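Local coordinates for ABC transporter substrate binding protein (Ribose) (Agrobacterium vitis S4, PDB 4WT7) that probably serves as the periplasmic solute-binding component of a sugar ABC transporter and holds the sugar alcohol D-allitol in the cleft between its two lobes, at residues Glu152-Val157 with Lys183-Gln188; Ser38-Asp43 with Gly75-Gln80; Leu28-Lys33 with Leu288-Lys293; Ser126-Thr131 with Thr294-Ser299. All blocks are in the same frame, centred on the assembly; numbering follows the deposited sequence.

Overall arrangement
The chain folds into two lobes, each built on a six-stranded sheet flanked by helices, with D-allitol bound between them. Interactions 2 and 4 reach the same parallel sheet, their centres about 21 Å apart, at strands 34-39 and 298-300. Interaction 3 lies farther from the ligand, where the chain before strand 34-39 meets the end of helix 275-290. It touches interaction 4, about 15 Å away between centres, through Leu289. Interaction 1 stands alone in the other lobe, its centre at least 34 Å from the rest. Along the chain it falls between the halves of interactions 3 and 4, so the first lobe draws on sequence before and after most of the second, whose strand 304-307 comes last.

Interaction 1 of 4, residues Glu152-Val157 with Lys183-Gln188; sequences EGNVVV and KVKIIQ
Gly153 and Val155 lie beside Val184 and Ile186 in a parallel ladder, bonded to the flanking Lys183, Lys185 and Ile187, that closes a beta-alpha-beta unit: strand 153-158 passes through helix 165-178 into edge strand 184-186. Four backbone hydrogen bonds carry the pairing. Gly153 N gives to Lys183 O and Val155 N to Lys185 O, while the carbonyls of Gly153 and Val155 receive Lys185 N and Ile187 N. The bond from Ile187 N to Val155 O is short and straight, 2.8 Å with 173° at the hydrogen.

Packing is tight on the face carrying Val155, Val157, Val184 and Ile186, where Ile178 of that helix touches Val184 and Ile186, Tyr171 and Leu174 touch Val157, and Val155 packs on Trp223. There CG2 of Val157 presses on CG2 of Ile186 at 3.5 Å, closer than usual for two methyl carbons. Val155 CG2 meets Val184 CG1 more loosely, at 3.9 Å. On the face of Asn154, Ile187 turns its CG1 branch back beside its backbone N (chi1 -67°), bringing CG1 to 3.7 Å from Asn154 CB and CD1 near Val156 CG2. The amide nitrogen of Asn154 is hydrogen-bonded to Ser218 O, in the loop before neighbouring strand 221-224.

The start of the ladder faces solvent. Glu152 and Lys183 run obliquely past each other with mainly their carbon chains in contact, and Glu152 OE1 stays 4.5 Å from Lys183 NZ, too far for a salt bridge. At the other end a water continues the ladder, accepting from Val157 N at 3.0 Å and donating to Ile187 O at 2.7 Å.

Interaction 2 of 4, residues Ser38-Asp43 with Gly75-Gln80; sequences STAGTD and GKLVAQ
The carboxamide of Gln80 meets Ser38 through NE2, where helix 74-87 packs against strand 34-39 of the parallel sheet in this alpha/beta lobe. Ser38 OG lies only 8° out of the amide plane, and the hydrogen bond from Gln80 NE2 to it is 3.0 Å long and nearly straight (166°). The same nitrogen makes a weak second bond to Thr39 O, at 3.3 Å. Two acceptors at one nitrogen should restrict rotation of the amide. CG of Gln80 sits between its backbone N and carbonyl carbon (chi1 73°), and the chain then extends from the helix to the strand end.

Ser38 OG is also hydrogen-bonded to Gln94 OE1, so one hydroxyl links the helix, its own strand and strand 91-95. Leu77 packs beside this polar group, CD1 against Ser38 OG and CD2 near the Ala40 methyl, while Ala70 and Ile102 also touch this leucine. Past the strand the chain turns toward the ligand cleft, with the side chain of Ala40 about 7 Å from D-allitol. Where the strand gives way to this loop, Thr39 OG1 donates to Gly41 O at 2.7 Å.

Interaction 3 of 4, residues Leu28-Lys33 with Leu288-Lys293; sequences LSLKGK and LLLSGK
Leu28 lays its two methyls against Leu288, CD2 to CD2 at 3.6 Å, with CD1 reaching CG and CD2 of the same residue at 3.9 Å. The two side chains cross at a slant, and Leu28 CD2 also comes to 3.6 Å from Leu288 N, so it rests on the helix backbone too. A second, looser patch forms around CD1 of Leu290. Leu30 CD2 approaches that methyl at 4.2 Å, while CG and CD of Lys33 lie 4.1 Å from it, the Lys33 and Leu290 side chains running in opposite directions. No hydrogen bond joins the segments, and their match is apolar.

Local turns shape the backbone behind these side chains. Leu30 to Lys33 forms a type II beta turn closed by Lys33 N to Leu30 O, with Gly32 at positive phi (72°), and Ser29 OG accepts from Lys31 N in an ST turn that overlaps its start. Opposite, the helix ends in a Schellman motif at Gly292. Leu288 O receives Lys293 N at 3.1 Å and Ser291 OG at 2.9 Å, from opposite faces of its carbonyl plane, which ties the last turn together.

Farther out, Leu30 is buried against Ile283 and Ala287 of helix 275-290 and against Leu61. Backbone bonds between Leu30 and Leu61, after helix 45-60, and between Lys33 and Glu64, in strand 64-69, fasten this loop just ahead of strand 34-39.

Interaction 4 of 4, residues Ser126-Thr131 with Thr294-Ser299; sequences SLNNST and TLPRES
A parallel pairing of strands 129-131 and 298-300 forms one edge of the six-stranded sheet in this lobe of the periplasmic binding protein fold, with the side chain of Thr131 about 6 Å from D-allitol. Asn129 N donates to Arg297 O, Ser299 N to Asn129 O at 2.9 Å, and Thr131 N to Ser299 O at 3.2 Å.

Asn128 joins the segments through its side chain. With CG anti to the backbone N (chi1 169°), its amide extends so that ND2 spends both hydrogens across the contact, on Ser299 OG at 2.8 Å and Pro296 O at 2.9 Å. Both acceptors lie close to the amide plane. OD1 is taken by Asn285 of helix 275-290, and CB packs on Leu295 CD1 at 3.6 Å.

On the face shared by Asn129 and Glu298 the two side chains run alongside each other in the same direction, their flat groups turned 77° apart. Asn129 ND2 therefore reaches Glu298 OE2 from above the carboxylate plane, at 3.0 Å, while OE1 is held by Tyr300 OH. Arg297 bends back over the loop, placing Ser126 O over a face of its guanidinium group; NH1 is hydrogen-bonded to Ser124 O. One water bridges the carbonyls of Ser126 and Arg297, and another those of Leu127 and Leu295.

With Asn129 OD1 bonded to Val121 N and Thr131 OG1 to Asp120, a residue of the ligand pocket, the polar network links this sheet edge to the allitol site. The buried amide of Asn128 has partners for its oxygen and both hydrogens, which should fix its orientation.

Interaction 1 of 4, residues Glu152-Val157 with Lys183-Gln188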
loop_
_atom_site.group_PDB
_atom_site.type_symbol
_atom_site.label_atom_id
_atom_site.label_comp_id
_atom_site.label_asym_id
_atom_site.label_seq_id
_atom_site.Cartn_x
_atom_site.Cartn_y
_atom_site.Cartn_z
ATOM N N GLU A 152 2.843 24.258 10.470
ATOM C CA GLU A 152 3.889 24.369 11.478
ATOM C C GLU A 152 3.808 23.224 12.490
ATOM O O GLU A 152 2.732 22.857 12.934
ATOM C CB GLU A 152 3.738 25.729 12.177
ATOM C CG GLU A 152 4.695 25.992 13.300
ATOM C CD GLU A 152 4.680 27.461 13.732
ATOM O OE1 GLU A 152 3.652 28.151 13.476
ATOM O OE2 GLU A 152 5.709 27.916 14.306
ATOM N N GLY A 153 4.954 22.647 12.832
ATOM C CA GLY A 153 5.020 21.616 13.849
ATOM C C GLY A 153 5.802 20.367 13.472
ATOM O O GLY A 153 6.255 20.197 12.337
ATOM N N ASN A 154 5.919 19.467 14.443
ATOM C CA ASN A 154 6.760 18.296 14.328
ATOM C C ASN A 154 5.934 17.063 13.988
ATOM O O ASN A 154 4.818 16.866 14.509
ATOM C CB ASN A 154 7.585 18.126 15.611
ATOM C CG ASN A 154 8.567 19.283 15.817
ATOM O OD1 ASN A 154 9.177 19.771 14.860
ATOM N ND2 ASN A 154 8.680 19.757 17.039
ATOM N N VAL A 155 6.474 16.267 13.074
ATOM C CA VAL A 155 5.795 15.102 12.522
ATOM C C VAL A 155 6.627 13.857 12.742
ATOM O O VAL A 155 7.806 13.808 12.371
ATOM C CB VAL A 155 5.552 15.276 11.010
ATOM C CG1 VAL A 155 4.757 14.117 10.449
ATOM C CG2 VAL A 155 4.815 16.572 10.744
ATOM N N VAL A 156 6.017 12.855 13.363
ATOM C CA VAL A 156 6.642 11.570 13.510
ATOM C C VAL A 156 6.286 10.789 12.252
ATOM O O VAL A 156 5.120 10.767 11.797
ATOM C CB VAL A 156 6.124 10.817 14.755
ATOM C CG1 VAL A 156 6.719 9.428 14.826
ATOM C CG2 VAL A 156 6.411 11.592 16.052
ATOM N N VAL A 157 7.285 10.156 11.671
ATOM C CA VAL A 157 7.105 9.536 10.370
ATOM C C VAL A 157 7.480 8.072 10.500
ATOM O O VAL A 157 8.551 7.774 11.046
ATOM C CB VAL A 157 8.042 10.188 9.313
ATOM C CG1 VAL A 157 8.307 9.226 8.215
ATOM C CG2 VAL A 157 7.473 11.502 8.774
ATOM N N LYS A 183 8.403 25.237 8.347
ATOM C CA LYS A 183 8.144 25.142 9.786
ATOM C C LYS A 183 7.602 23.761 10.153
ATOM O O LYS A 183 7.377 23.462 11.325
ATOM C CB LYS A 183 7.159 26.210 10.229
ATOM C CG LYS A 183 7.604 27.615 9.936
ATOM C CD LYS A 183 6.872 28.609 10.781
ATOM C CE LYS A 183 6.842 29.950 10.104
ATOM N NZ LYS A 183 6.030 30.922 10.889
ATOM N N VAL A 184 7.361 22.937 9.134
ATOM C CA VAL A 184 7.009 21.532 9.311
ATOM C C VAL A 184 8.265 20.671 9.258
ATOM O O VAL A 184 9.047 20.729 8.297
ATOM C CB VAL A 184 6.037 21.041 8.217
ATOM C CG1 VAL A 184 5.560 19.659 8.540
ATOM C CG2 VAL A 184 4.833 21.992 8.099
ATOM N N LYS A 185 8.467 19.873 10.290
ATOM C CA LYS A 185 9.696 19.096 10.409
ATOM C C LYS A 185 9.366 17.670 10.728
ATOM O O LYS A 185 8.463 17.381 11.533
ATOM C CB LYS A 185 10.565 19.609 11.573
ATOM C CG LYS A 185 10.587 21.107 11.758
ATOM C CD LYS A 185 11.152 21.804 10.530
ATOM C CE LYS A 185 12.293 22.765 10.904
ATOM N NZ LYS A 185 11.848 23.823 11.866
ATOM N N ILE A 186 10.144 16.785 10.142
ATOM C CA ILE A 186 10.074 15.380 10.453
ATOM C C ILE A 186 11.038 15.133 11.604
ATOM O O ILE A 186 12.232 15.498 11.555
ATOM C CB ILE A 186 10.456 14.510 9.227
ATOM C CG1 ILE A 186 9.499 14.773 8.063
ATOM C CG2 ILE A 186 10.472 13.026 9.593
ATOM C CD1 ILE A 186 9.876 13.997 6.794
ATOM N N ILE A 187 10.503 14.537 12.658
ATOM C CA ILE A 187 11.279 14.265 13.848
ATOM C C ILE A 187 12.327 13.209 13.572
ATOM O O ILE A 187 12.062 12.202 12.925
ATOM C CB ILE A 187 10.401 13.791 14.961
ATOM C CG1 ILE A 187 9.483 14.937 15.396
ATOM C CG2 ILE A 187 11.238 13.303 16.116
ATOM C CD1 ILE A 187 8.725 14.635 16.646
ATOM N N GLN A 188 13.514 13.434 14.101
ATOM C CA GLN A 188 14.651 12.592 13.750
ATOM C C GLN A 188 14.866 11.456 14.733
ATOM O O GLN A 188 14.719 11.617 15.963
ATOM C CB GLN A 188 15.920 13.408 13.491
ATOM C CG GLN A 188 15.819 14.168 12.190
ATOM C CD GLN A 188 15.448 13.263 11.026
ATOM O OE1 GLN A 188 16.154 12.290 10.720
ATOM N NE2 GLN A 188 14.310 13.553 10.385
HETATM O O HOH W 1 9.915 10.577 12.944
#

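Interaction 2 of 4, residues Ser38-Asp43 with Gly75-Gln80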
loop_
_atom_site.group_PDB
_atom_site.type_symbol
_atom_site.label_atom_id
_atom_site.label_comp_id
_atom_site.label_asym_id
_atom_site.label_seq_id
_atom_site.Cartn_x
_atom_site.Cartn_y
_atom_site.Cartn_z
ATOM N N SER A 38 1.433 -14.396 -7.311
ATOM C CA SER A 38 2.379 -14.373 -6.184
ATOM C C SER A 38 2.253 -13.084 -5.388
ATOM O O SER A 38 2.369 -12.002 -5.951
ATOM C CB SER A 38 3.827 -14.488 -6.695
ATOM O OG SER A 38 4.798 -14.317 -5.657
ATOM N N THR A 39 2.018 -13.198 -4.071
ATOM C CA THR A 39 1.923 -12.020 -3.205
ATOM C C THR A 39 2.993 -12.084 -2.115
ATOM O O THR A 39 3.324 -13.168 -1.650
ATOM C CB THR A 39 0.526 -11.896 -2.564
ATOM O OG1 THR A 39 0.447 -10.687 -1.815
ATOM C CG2 THR A 39 0.202 -13.035 -1.652
ATOM N N ALA A 40 3.542 -10.931 -1.720
ATOM C CA ALA A 40 4.472 -10.897 -0.599
ATOM C C ALA A 40 3.774 -11.400 0.694
ATOM O O ALA A 40 4.397 -12.053 1.520
ATOM C CB ALA A 40 5.013 -9.505 -0.391
ATOM N N GLY A 41 2.490 -11.081 0.871
ATOM C CA GLY A 41 1.733 -11.585 2.024
ATOM C C GLY A 41 0.241 -11.377 1.859
ATOM O O GLY A 41 -0.196 -10.865 0.829
ATOM N N THR A 42 -0.525 -11.774 2.878
ATOM C CA THR A 42 -1.947 -11.484 2.937
ATOM C C THR A 42 -2.390 -11.063 4.350
ATOM O O THR A 42 -3.524 -11.325 4.715
ATOM C CB THR A 42 -2.775 -12.749 2.653
ATOM O OG1 THR A 42 -2.298 -13.811 3.503
ATOM C CG2 THR A 42 -2.667 -13.152 1.211
ATOM N N ASP A 43 -1.503 -10.457 5.138
ATOM C CA ASP A 43 -1.737 -10.351 6.573
ATOM C C ASP A 43 -2.534 -9.115 6.972
ATOM O O ASP A 43 -2.720 -8.864 8.165
ATOM C CB ASP A 43 -0.402 -10.333 7.326
ATOM C CG ASP A 43 0.171 -8.939 7.433
ATOM O OD1 ASP A 43 0.224 -8.255 6.398
ATOM O OD2 ASP A 43 0.526 -8.504 8.571
ATOM N N GLY A 75 12.587 -14.988 1.853
ATOM C CA GLY A 75 13.041 -16.269 1.368
ATOM C C GLY A 75 11.948 -17.056 0.686
ATOM O O GLY A 75 12.182 -17.658 -0.361
ATOM N N LYS A 76 10.751 -17.069 1.275
ATOM C CA LYS A 76 9.624 -17.784 0.672
ATOM C C LYS A 76 9.181 -17.076 -0.621
ATOM O O LYS A 76 8.766 -17.718 -1.583
ATOM C CB LYS A 76 8.456 -17.890 1.642
ATOM C CG LYS A 76 8.760 -18.778 2.867
ATOM C CD LYS A 76 7.689 -18.713 3.992
ATOM C CE LYS A 76 6.484 -19.670 3.793
ATOM N NZ LYS A 76 5.436 -19.196 2.748
ATOM N N LEU A 77 9.327 -15.761 -0.671
ATOM C CA LEU A 77 8.867 -15.023 -1.832
ATOM C C LEU A 77 9.741 -15.393 -3.038
ATOM O O LEU A 77 9.239 -15.677 -4.144
ATOM C CB LEU A 77 8.951 -13.540 -1.551
ATOM C CG LEU A 77 8.530 -12.594 -2.680
ATOM C CD1 LEU A 77 7.195 -12.995 -3.267
ATOM C CD2 LEU A 77 8.483 -11.216 -2.069
ATOM N N VAL A 78 11.048 -15.373 -2.819
ATOM C CA VAL A 78 11.975 -15.774 -3.868
ATOM C C VAL A 78 11.713 -17.229 -4.264
ATOM O O VAL A 78 11.666 -17.558 -5.452
ATOM C CB VAL A 78 13.442 -15.535 -3.422
ATOM C CG1 VAL A 78 14.425 -16.238 -4.333
ATOM C CG2 VAL A 78 13.706 -14.066 -3.371
ATOM N N ALA A 79 11.515 -18.098 -3.269
ATOM C CA ALA A 79 11.438 -19.515 -3.552
ATOM C C ALA A 79 10.177 -19.833 -4.325
ATOM O O ALA A 79 10.189 -20.710 -5.185
ATOM C CB ALA A 79 11.513 -20.334 -2.281
ATOM N N GLN A 80 9.079 -19.149 -4.016
ATOM C CA GLN A 80 7.831 -19.385 -4.748
ATOM C C GLN A 80 7.854 -18.810 -6.167
ATOM O O GLN A 80 7.249 -19.377 -7.091
ATOM C CB GLN A 80 6.623 -18.896 -3.942
ATOM C CG GLN A 80 6.450 -17.346 -3.855
ATOM C CD GLN A 80 5.391 -16.951 -2.845
ATOM O OE1 GLN A 80 5.208 -17.643 -1.871
ATOM N NE2 GLN A 80 4.699 -15.833 -3.074
#

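Interaction 3 of 4, residues Leu28-Lys33 with Leu288-Lys293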
loop_
_atom_site.group_PDB
_atom_site.type_symbol
_atom_site.label_atom_id
_atom_site.label_comp_id
_atom_site.label_asym_id
_atom_site.label_seq_id
_atom_site.Cartn_x
_atom_site.Cartn_y
_atom_site.Cartn_z
ATOM N N LEU A 28 -12.908 -10.849 -23.291
ATOM C CA LEU A 28 -11.718 -11.422 -22.690
ATOM C C LEU A 28 -11.994 -12.809 -22.078
ATOM O O LEU A 28 -13.113 -13.116 -21.627
ATOM C CB LEU A 28 -11.154 -10.467 -21.637
ATOM C CG LEU A 28 -10.632 -9.132 -22.170
ATOM C CD1 LEU A 28 -10.301 -8.187 -21.016
ATOM C CD2 LEU A 28 -9.397 -9.359 -23.058
ATOM N N SER A 29 -10.953 -13.630 -22.077
ATOM C CA SER A 29 -11.007 -15.010 -21.602
ATOM C C SER A 29 -9.609 -15.422 -21.159
ATOM O O SER A 29 -8.609 -14.856 -21.614
ATOM C CB SER A 29 -11.490 -15.949 -22.715
ATOM O OG SER A 29 -11.656 -17.297 -22.273
ATOM N N LEU A 30 -9.550 -16.387 -20.248
ATOM C CA LEU A 30 -8.295 -17.016 -19.878
ATOM C C LEU A 30 -8.438 -18.521 -19.948
ATOM O O LEU A 30 -7.647 -19.266 -19.359
ATOM C CB LEU A 30 -7.861 -16.574 -18.479
ATOM C CG LEU A 30 -7.420 -15.101 -18.362
ATOM C CD1 LEU A 30 -7.008 -14.795 -16.933
ATOM C CD2 LEU A 30 -6.293 -14.750 -19.286
ATOM N N LYS A 31 -9.438 -18.976 -20.704
ATOM C CA LYS A 31 -9.712 -20.403 -20.804
ATOM C C LYS A 31 -8.429 -21.066 -21.303
ATOM O O LYS A 31 -7.735 -20.514 -22.156
ATOM C CB LYS A 31 -10.907 -20.653 -21.737
ATOM C CG LYS A 31 -11.222 -22.116 -21.968
ATOM C CD LYS A 31 -12.461 -22.299 -22.862
ATOM C CE LYS A 31 -12.715 -23.795 -23.237
ATOM N NZ LYS A 31 -13.109 -24.683 -22.082
ATOM N N GLY A 32 -8.068 -22.205 -20.728
ATOM C CA GLY A 32 -6.853 -22.894 -21.112
ATOM C C GLY A 32 -5.544 -22.253 -20.681
ATOM O O GLY A 32 -4.498 -22.777 -21.005
ATOM N N LYS A 33 -5.574 -21.141 -19.946
ATOM C CA LYS A 33 -4.332 -20.501 -19.498
ATOM C C LYS A 33 -4.076 -20.806 -18.037
ATOM O O LYS A 33 -5.003 -20.999 -17.247
ATOM C CB LYS A 33 -4.390 -18.972 -19.656
ATOM C CG LYS A 33 -4.786 -18.513 -21.034
ATOM C CD LYS A 33 -3.748 -18.931 -22.094
ATOM C CE LYS A 33 -4.208 -18.535 -23.485
ATOM N NZ LYS A 33 -3.117 -18.802 -24.446
ATOM N N LEU A 288 -6.039 -9.177 -21.656
ATOM C CA LEU A 288 -5.698 -8.264 -22.755
ATOM C C LEU A 288 -4.306 -8.549 -23.369
ATOM O O LEU A 288 -4.165 -8.641 -24.593
ATOM C CB LEU A 288 -5.740 -6.808 -22.294
ATOM C CG LEU A 288 -7.112 -6.204 -22.007
ATOM C CD1 LEU A 288 -6.946 -4.828 -21.333
ATOM C CD2 LEU A 288 -7.891 -6.094 -23.328
ATOM N N LEU A 289 -3.279 -8.670 -22.538
ATOM C CA LEU A 289 -1.953 -9.003 -23.064
ATOM C C LEU A 289 -1.948 -10.312 -23.856
ATOM O O LEU A 289 -1.439 -10.371 -24.975
ATOM C CB LEU A 289 -0.918 -9.079 -21.959
ATOM C CG LEU A 289 0.458 -9.494 -22.485
ATOM C CD1 LEU A 289 1.091 -8.363 -23.254
ATOM C CD2 LEU A 289 1.351 -9.925 -21.378
ATOM N N LEU A 290 -2.497 -11.375 -23.291
ATOM C CA LEU A 290 -2.435 -12.660 -23.981
ATOM C C LEU A 290 -3.283 -12.657 -25.264
ATOM O O LEU A 290 -2.996 -13.399 -26.188
ATOM C CB LEU A 290 -2.830 -13.817 -23.062
ATOM C CG LEU A 290 -1.977 -13.959 -21.797
ATOM C CD1 LEU A 290 -2.419 -15.170 -20.974
ATOM C CD2 LEU A 290 -0.510 -14.034 -22.126
ATOM N N SER A 291 -4.317 -11.823 -25.321
ATOM C CA SER A 291 -5.102 -11.715 -26.547
ATOM C C SER A 291 -4.375 -10.923 -27.646
ATOM O O SER A 291 -4.905 -10.795 -28.743
ATOM C CB SER A 291 -6.450 -11.065 -26.285
ATOM O OG SER A 291 -6.308 -9.663 -26.270
ATOM N N GLY A 292 -3.195 -10.371 -27.341
ATOM C CA GLY A 292 -2.369 -9.687 -28.347
ATOM C C GLY A 292 -2.152 -8.186 -28.138
ATOM O O GLY A 292 -1.311 -7.551 -28.797
ATOM N N LYS A 293 -2.904 -7.583 -27.229
ATOM C CA LYS A 293 -2.821 -6.124 -27.073
ATOM C C LYS A 293 -1.574 -5.740 -26.306
ATOM O O LYS A 293 -1.066 -6.521 -25.511
ATOM C CB LYS A 293 -4.060 -5.585 -26.358
ATOM C CG LYS A 293 -5.359 -6.052 -26.963
ATOM C CD LYS A 293 -5.578 -5.442 -28.352
ATOM C CE LYS A 293 -6.828 -5.988 -29.023
ATOM N NZ LYS A 293 -6.475 -6.889 -30.160
#

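Interaction 4 of 4, residues Ser126-Thr131 with Thr294-Ser299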
loop_
_atom_site.group_PDB
_atom_site.type_symbol
_atom_site.label_atom_id
_atom_site.label_comp_id
_atom_site.label_asym_id
_atom_site.label_seq_id
_atom_site.Cartn_x
_atom_site.Cartn_y
_atom_site.Cartn_z
ATOM N N SER A 126 8.441 -5.557 -15.369
ATOM C CA SER A 126 7.022 -5.727 -15.453
ATOM C C SER A 126 6.517 -5.087 -16.728
ATOM O O SER A 126 6.977 -4.010 -17.064
ATOM C CB SER A 126 6.361 -5.062 -14.256
ATOM O OG SER A 126 4.955 -5.217 -14.325
ATOM N N LEU A 127 5.563 -5.730 -17.410
ATOM C CA LEU A 127 4.866 -5.162 -18.574
ATOM C C LEU A 127 3.789 -4.171 -18.172
ATOM O O LEU A 127 3.377 -3.314 -18.962
ATOM C CB LEU A 127 4.197 -6.276 -19.378
ATOM C CG LEU A 127 5.282 -7.128 -20.049
ATOM C CD1 LEU A 127 4.753 -8.473 -20.499
ATOM C CD2 LEU A 127 5.842 -6.328 -21.181
ATOM N N ASN A 128 3.304 -4.294 -16.944
ATOM C CA ASN A 128 2.257 -3.412 -16.519
ATOM C C ASN A 128 2.089 -3.469 -15.002
ATOM O O ASN A 128 1.990 -4.548 -14.420
ATOM C CB ASN A 128 0.965 -3.814 -17.246
ATOM C CG ASN A 128 -0.263 -3.137 -16.685
ATOM O OD1 ASN A 128 -1.025 -3.736 -15.916
ATOM N ND2 ASN A 128 -0.450 -1.889 -17.038
ATOM N N ASN A 129 2.114 -2.294 -14.394
ATOM C CA ASN A 129 2.030 -2.148 -12.929
ATOM C C ASN A 129 0.684 -1.502 -12.648
ATOM O O ASN A 129 0.434 -0.353 -13.076
ATOM C CB ASN A 129 3.196 -1.269 -12.411
ATOM C CG ASN A 129 3.147 -1.033 -10.902
ATOM O OD1 ASN A 129 2.509 -1.801 -10.146
ATOM N ND2 ASN A 129 3.780 0.059 -10.455
ATOM N N SER A 130 -0.213 -2.285 -12.039
ATOM C CA SER A 130 -1.479 -1.778 -11.514
ATOM C C SER A 130 -1.244 -1.191 -10.125
ATOM O O SER A 130 -0.755 -1.866 -9.231
ATOM C CB SER A 130 -2.544 -2.884 -11.436
ATOM O OG SER A 130 -2.867 -3.396 -12.709
ATOM N N THR A 131 -1.597 0.077 -9.954
ATOM C CA THR A 131 -1.195 0.805 -8.783
ATOM C C THR A 131 -2.059 2.049 -8.729
ATOM O O THR A 131 -2.552 2.488 -9.768
ATOM C CB THR A 131 0.321 1.166 -8.868
ATOM O OG1 THR A 131 0.781 1.691 -7.628
ATOM C CG2 THR A 131 0.600 2.220 -9.959
ATOM N N THR A 294 -1.093 -4.526 -26.550
ATOM C CA THR A 294 0.052 -3.983 -25.838
ATOM C C THR A 294 -0.458 -3.114 -24.695
ATOM O O THR A 294 -1.418 -2.373 -24.846
ATOM C CB THR A 294 0.989 -3.199 -26.806
ATOM O OG1 THR A 294 1.654 -4.129 -27.682
ATOM C CG2 THR A 294 2.033 -2.423 -26.044
ATOM N N LEU A 295 0.160 -3.259 -23.526
ATOM C CA LEU A 295 -0.306 -2.575 -22.339
ATOM C C LEU A 295 0.497 -1.344 -22.093
ATOM O O LEU A 295 1.684 -1.331 -22.363
ATOM C CB LEU A 295 -0.104 -3.469 -21.121
ATOM C CG LEU A 295 -0.836 -4.803 -21.197
ATOM C CD1 LEU A 295 -0.554 -5.615 -19.943
ATOM C CD2 LEU A 295 -2.335 -4.587 -21.404
ATOM N N PRO A 296 -0.132 -0.330 -21.504
ATOM C CA PRO A 296 0.619 0.781 -20.911
ATOM C C PRO A 296 1.488 0.253 -19.783
ATOM O O PRO A 296 1.125 -0.778 -19.205
ATOM C CB PRO A 296 -0.475 1.690 -20.345
ATOM C CG PRO A 296 -1.681 0.797 -20.173
ATOM C CD PRO A 296 -1.569 -0.292 -21.186
ATOM N N ARG A 297 2.591 0.922 -19.461
ATOM C CA ARG A 297 3.481 0.449 -18.401
ATOM C C ARG A 297 2.810 0.513 -17.030
ATOM O O ARG A 297 3.106 -0.281 -16.163
ATOM C CB ARG A 297 4.747 1.304 -18.321
ATOM C CG ARG A 297 5.558 1.373 -19.619
ATOM C CD ARG A 297 6.238 0.052 -19.921
ATOM N NE ARG A 297 7.234 -0.278 -18.907
ATOM C CZ ARG A 297 7.879 -1.437 -18.839
ATOM N NH1 ARG A 297 8.747 -1.668 -17.852
ATOM N NH2 ARG A 297 7.665 -2.369 -19.754
ATOM N N GLU A 298 1.938 1.489 -16.811
ATOM C CA GLU A 298 1.236 1.527 -15.514
ATOM C C GLU A 298 -0.234 1.753 -15.806
ATOM O O GLU A 298 -0.561 2.342 -16.836
ATOM C CB GLU A 298 1.813 2.622 -14.600
ATOM C CG GLU A 298 3.354 2.534 -14.381
ATOM C CD GLU A 298 3.802 2.879 -12.951
ATOM O OE1 GLU A 298 3.301 3.870 -12.347
ATOM O OE2 GLU A 298 4.677 2.150 -12.420
ATOM N N SER A 299 -1.098 1.263 -14.912
ATOM C CA SER A 299 -2.549 1.433 -14.996
ATOM C C SER A 299 -3.031 1.906 -13.628
ATOM O O SER A 299 -2.907 1.178 -12.647
ATOM C CB SER A 299 -3.207 0.108 -15.384
ATOM O OG SER A 299 -2.735 -0.276 -16.674
HETATM O O HOH W 2 5.836 -1.691 -15.745
HETATM O O HOH W 3 3.673 -3.050 -21.587
#